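Local coordinates for protein peptide chain release factor subunit 1 (Aeropyrum pernix, PDB 3AGK) that probably directs the termination of nascent peptide synthesis at the stop codons UAA, UAG and UGA, at residues N238-Y242 / R243-I247. Numbering follows the deposited sequence.
Sequences NYLDY and RLKKI
With CG anti to the backbone N (chi1 -177°), Asp241 turns its carboxylate to the N-terminal end of helix 242-245, and Arg243, bent at chi2 and chi3, curls round to meet it. This is a helix N-cap in the second eRF1 domain: Asp241 OD2 accepts from Arg243 N, although the place of OD2 is less certain, while OD1 forms a salt bridge with Arg243 NH2 at 2.7 Å; its hydrogen bond is weak, bent to 126° at the hydrogen, and the carboxylate and guanidinium planes lie 50° apart. Arg243 CD also sits over one face of the Tyr242 ring, 3.8 Å from its centroid, a CH-pi contact offset toward the rim. Beyond this turn, Arg243 NH1 pairs with Glu215. Were Arg243 cut back to an alanine, Asp241 OD1 and the Glu215 carboxylate would probably lose the cation they share, and the Tyr242 ring its CD contact. On the buried side Leu240 CG packs against Leu244 CB at 3.9 Å, and Leu244 continues onto Leu210 and Val211 of helix 188-215. Lys245 NZ bonds to Gly237 O and, through a water, to Leu240 O. Asp241 O takes two backbone donors: Lys245 N in the carbonyl plane at 3.0 Å, and Leu244 N from above that plane at 2.9 Å.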
ATOM      1  N   ASN A 238     -23.318 -18.008  -2.032  1.00 54.44           N
ATOM      2  CA  ASN A 238     -22.452 -17.932  -3.208  1.00 50.51           C
ATOM      3  C   ASN A 238     -21.858 -16.554  -3.439  1.00 46.92           C
ATOM      4  O   ASN A 238     -21.184 -16.311  -4.448  1.00 55.72           O
ATOM      5  CB  ASN A 238     -23.232 -18.357  -4.459  1.00 57.62           C
ATOM      6  CG  ASN A 238     -23.218 -19.844  -4.657  1.00 66.49           C
ATOM      7  OD1 ASN A 238     -22.484 -20.559  -3.960  1.00 66.22           O
ATOM      8  ND2 ASN A 238     -24.027 -20.337  -5.606  1.00 63.24           N
ATOM      9  N   TYR A 239     -22.113 -15.654  -2.502  1.00 41.07           N
ATOM     10  CA  TYR A 239     -21.783 -14.244  -2.691  1.00 44.09           C
ATOM     11  C   TYR A 239     -20.317 -13.986  -2.988  1.00 53.65           C
ATOM     12  O   TYR A 239     -19.977 -13.220  -3.901  1.00 59.65           O
ATOM     13  CB  TYR A 239     -22.264 -13.449  -1.478  1.00 34.45           C
ATOM     14  CG  TYR A 239     -23.699 -13.828  -1.154  1.00 45.59           C
ATOM     15  CD1 TYR A 239     -24.015 -14.538  -0.004  1.00 40.13           C
ATOM     16  CD2 TYR A 239     -24.735 -13.523  -2.045  1.00 46.80           C
ATOM     17  CE1 TYR A 239     -25.336 -14.914   0.268  1.00 40.38           C
ATOM     18  CE2 TYR A 239     -26.055 -13.877  -1.774  1.00 44.33           C
ATOM     19  CZ  TYR A 239     -26.345 -14.577  -0.623  1.00 43.76           C
ATOM     20  OH  TYR A 239     -27.636 -14.935  -0.348  1.00 51.52           O
ATOM     21  N   LEU A 240     -19.450 -14.632  -2.225  1.00 48.18           N
ATOM     22  CA  LEU A 240     -18.025 -14.370  -2.309  1.00 55.70           C
ATOM     23  C   LEU A 240     -17.387 -15.240  -3.389  1.00 62.14           C
ATOM     24  O   LEU A 240     -17.552 -16.462  -3.385  1.00 63.68           O
ATOM     25  CB  LEU A 240     -17.388 -14.652  -0.955  1.00 55.91           C
ATOM     26  CG  LEU A 240     -16.117 -13.895  -0.587  1.00 60.68           C
ATOM     27  CD1 LEU A 240     -16.343 -12.397  -0.705  1.00 52.69           C
ATOM     28  CD2 LEU A 240     -15.660 -14.283   0.825  1.00 54.89           C
ATOM     29  N   ASP A 241     -16.676 -14.610  -4.324  1.00 60.01           N
ATOM     30  CA  ASP A 241     -15.909 -15.347  -5.331  1.00 61.43           C
ATOM     31  C   ASP A 241     -15.090 -16.476  -4.688  1.00 54.45           C
ATOM     32  O   ASP A 241     -14.479 -16.291  -3.640  1.00 47.86           O
ATOM     33  CB  ASP A 241     -14.979 -14.404  -6.109  1.00 59.77           C
ATOM     34  CG  ASP A 241     -14.218 -15.118  -7.233  1.00 67.71           C
ATOM     35  OD1 ASP A 241     -14.473 -14.809  -8.413  1.00 67.82           O
ATOM     36  OD2 ASP A 241     -13.365 -15.987  -6.947  1.00 63.20           O
ATOM     37  N   TYR A 242     -15.078 -17.636  -5.338  1.00 48.53           N
ATOM     38  CA  TYR A 242     -14.369 -18.807  -4.836  1.00 47.13           C
ATOM     39  C   TYR A 242     -12.871 -18.576  -4.589  1.00 56.46           C
ATOM     40  O   TYR A 242     -12.304 -19.171  -3.668  1.00 60.72           O
ATOM     41  CB  TYR A 242     -14.558 -20.000  -5.782  1.00 50.06           C
ATOM     42  CG  TYR A 242     -13.749 -19.908  -7.061  1.00 60.66           C
ATOM     43  CD1 TYR A 242     -14.213 -19.177  -8.153  1.00 68.94           C
ATOM     44  CD2 TYR A 242     -12.531 -20.563  -7.184  1.00 61.87           C
ATOM     45  CE1 TYR A 242     -13.475 -19.097  -9.334  1.00 71.92           C
ATOM     46  CE2 TYR A 242     -11.788 -20.490  -8.358  1.00 69.22           C
ATOM     47  CZ  TYR A 242     -12.264 -19.752  -9.427  1.00 74.38           C
ATOM     48  OH  TYR A 242     -11.530 -19.679 -10.589  1.00 79.76           O
ATOM     49  N   ARG A 243     -12.225 -17.737  -5.406  1.00 56.17           N
ATOM     50  CA  ARG A 243     -10.815 -17.397  -5.156  1.00 55.05           C
ATOM     51  C   ARG A 243     -10.631 -16.763  -3.789  1.00 51.55           C
ATOM     52  O   ARG A 243      -9.591 -16.945  -3.160  1.00 52.71           O
ATOM     53  CB  ARG A 243     -10.237 -16.470  -6.223  1.00 48.41           C
ATOM     54  CG  ARG A 243     -10.083 -17.122  -7.574  1.00 51.29           C
ATOM     55  CD  ARG A 243     -11.108 -16.572  -8.519  1.00 61.66           C
ATOM     56  NE  ARG A 243     -10.501 -15.795  -9.585  1.00 67.17           N
ATOM     57  CZ  ARG A 243     -11.196 -15.048 -10.432  1.00 67.19           C
ATOM     58  NH1 ARG A 243     -10.581 -14.364 -11.386  1.00 73.46           N
ATOM     59  NH2 ARG A 243     -12.510 -14.979 -10.315  1.00 63.62           N
ATOM     60  N   LEU A 244     -11.635 -16.014  -3.332  1.00 46.55           N
ATOM     61  CA  LEU A 244     -11.562 -15.413  -2.005  1.00 49.26           C
ATOM     62  C   LEU A 244     -11.989 -16.415  -0.931  1.00 50.86           C
ATOM     63  O   LEU A 244     -11.441 -16.445   0.181  1.00 44.21           O
ATOM     64  CB  LEU A 244     -12.429 -14.162  -1.937  1.00 47.11           C
ATOM     65  CG  LEU A 244     -12.030 -13.018  -2.869  1.00 45.59           C
ATOM     66  CD1 LEU A 244     -12.836 -11.772  -2.538  1.00 35.35           C
ATOM     67  CD2 LEU A 244     -10.543 -12.737  -2.743  1.00 42.69           C
ATOM     68  N   LYS A 245     -12.980 -17.235  -1.262  1.00 44.42           N
ATOM     69  CA  LYS A 245     -13.442 -18.228  -0.318  1.00 42.69           C
ATOM     70  C   LYS A 245     -12.274 -19.141   0.097  1.00 52.87           C
ATOM     71  O   LYS A 245     -12.144 -19.504   1.268  1.00 52.51           O
ATOM     72  CB  LYS A 245     -14.582 -19.034  -0.921  1.00 45.61           C
ATOM     73  CG  LYS A 245     -15.990 -18.483  -0.636  1.00 52.24           C
ATOM     74  CD  LYS A 245     -16.728 -19.508   0.238  1.00 63.27           C
ATOM     75  CE  LYS A 245     -18.207 -19.253   0.356  1.00 62.90           C
ATOM     76  NZ  LYS A 245     -18.966 -19.871  -0.742  1.00 68.71           N
ATOM     77  N   LYS A 246     -11.432 -19.499  -0.873  1.00 54.07           N
ATOM     78  CA  LYS A 246     -10.267 -20.355  -0.634  1.00 54.83           C
ATOM     79  C   LYS A 246      -9.358 -19.893   0.508  1.00 47.76           C
ATOM     80  O   LYS A 246      -8.762 -20.714   1.204  1.00 52.62           O
ATOM     81  CB  LYS A 246      -9.423 -20.469  -1.904  1.00 56.79           C
ATOM     82  CG  LYS A 246      -8.114 -21.209  -1.688  1.00 64.39           C
ATOM     83  CD  LYS A 246      -7.308 -21.306  -2.962  1.00 66.50           C
ATOM     84  CE  LYS A 246      -5.973 -21.972  -2.694  1.00 72.21           C
ATOM     85  NZ  LYS A 246      -5.227 -22.209  -3.959  1.00 77.38           N
ATOM     86  N   ILE A 247      -9.243 -18.578   0.682  1.00 46.19           N
ATOM     87  CA  ILE A 247      -8.276 -18.001   1.625  1.00 46.50           C
ATOM     88  C   ILE A 247      -8.979 -17.236   2.733  1.00 48.02           C
ATOM     89  O   ILE A 247      -8.427 -16.299   3.317  1.00 46.78           O
ATOM     90  CB  ILE A 247      -7.271 -17.067   0.919  1.00 48.63           C
ATOM     91  CG1 ILE A 247      -8.013 -15.965   0.168  1.00 47.71           C
ATOM     92  CG2 ILE A 247      -6.382 -17.863  -0.055  1.00 54.40           C
ATOM     93  CD1 ILE A 247      -7.098 -14.912  -0.394  1.00 53.66           C
TER
HETATM   94  O   HOH W   1     -19.022 -18.730  -3.389  1.00 56.76           O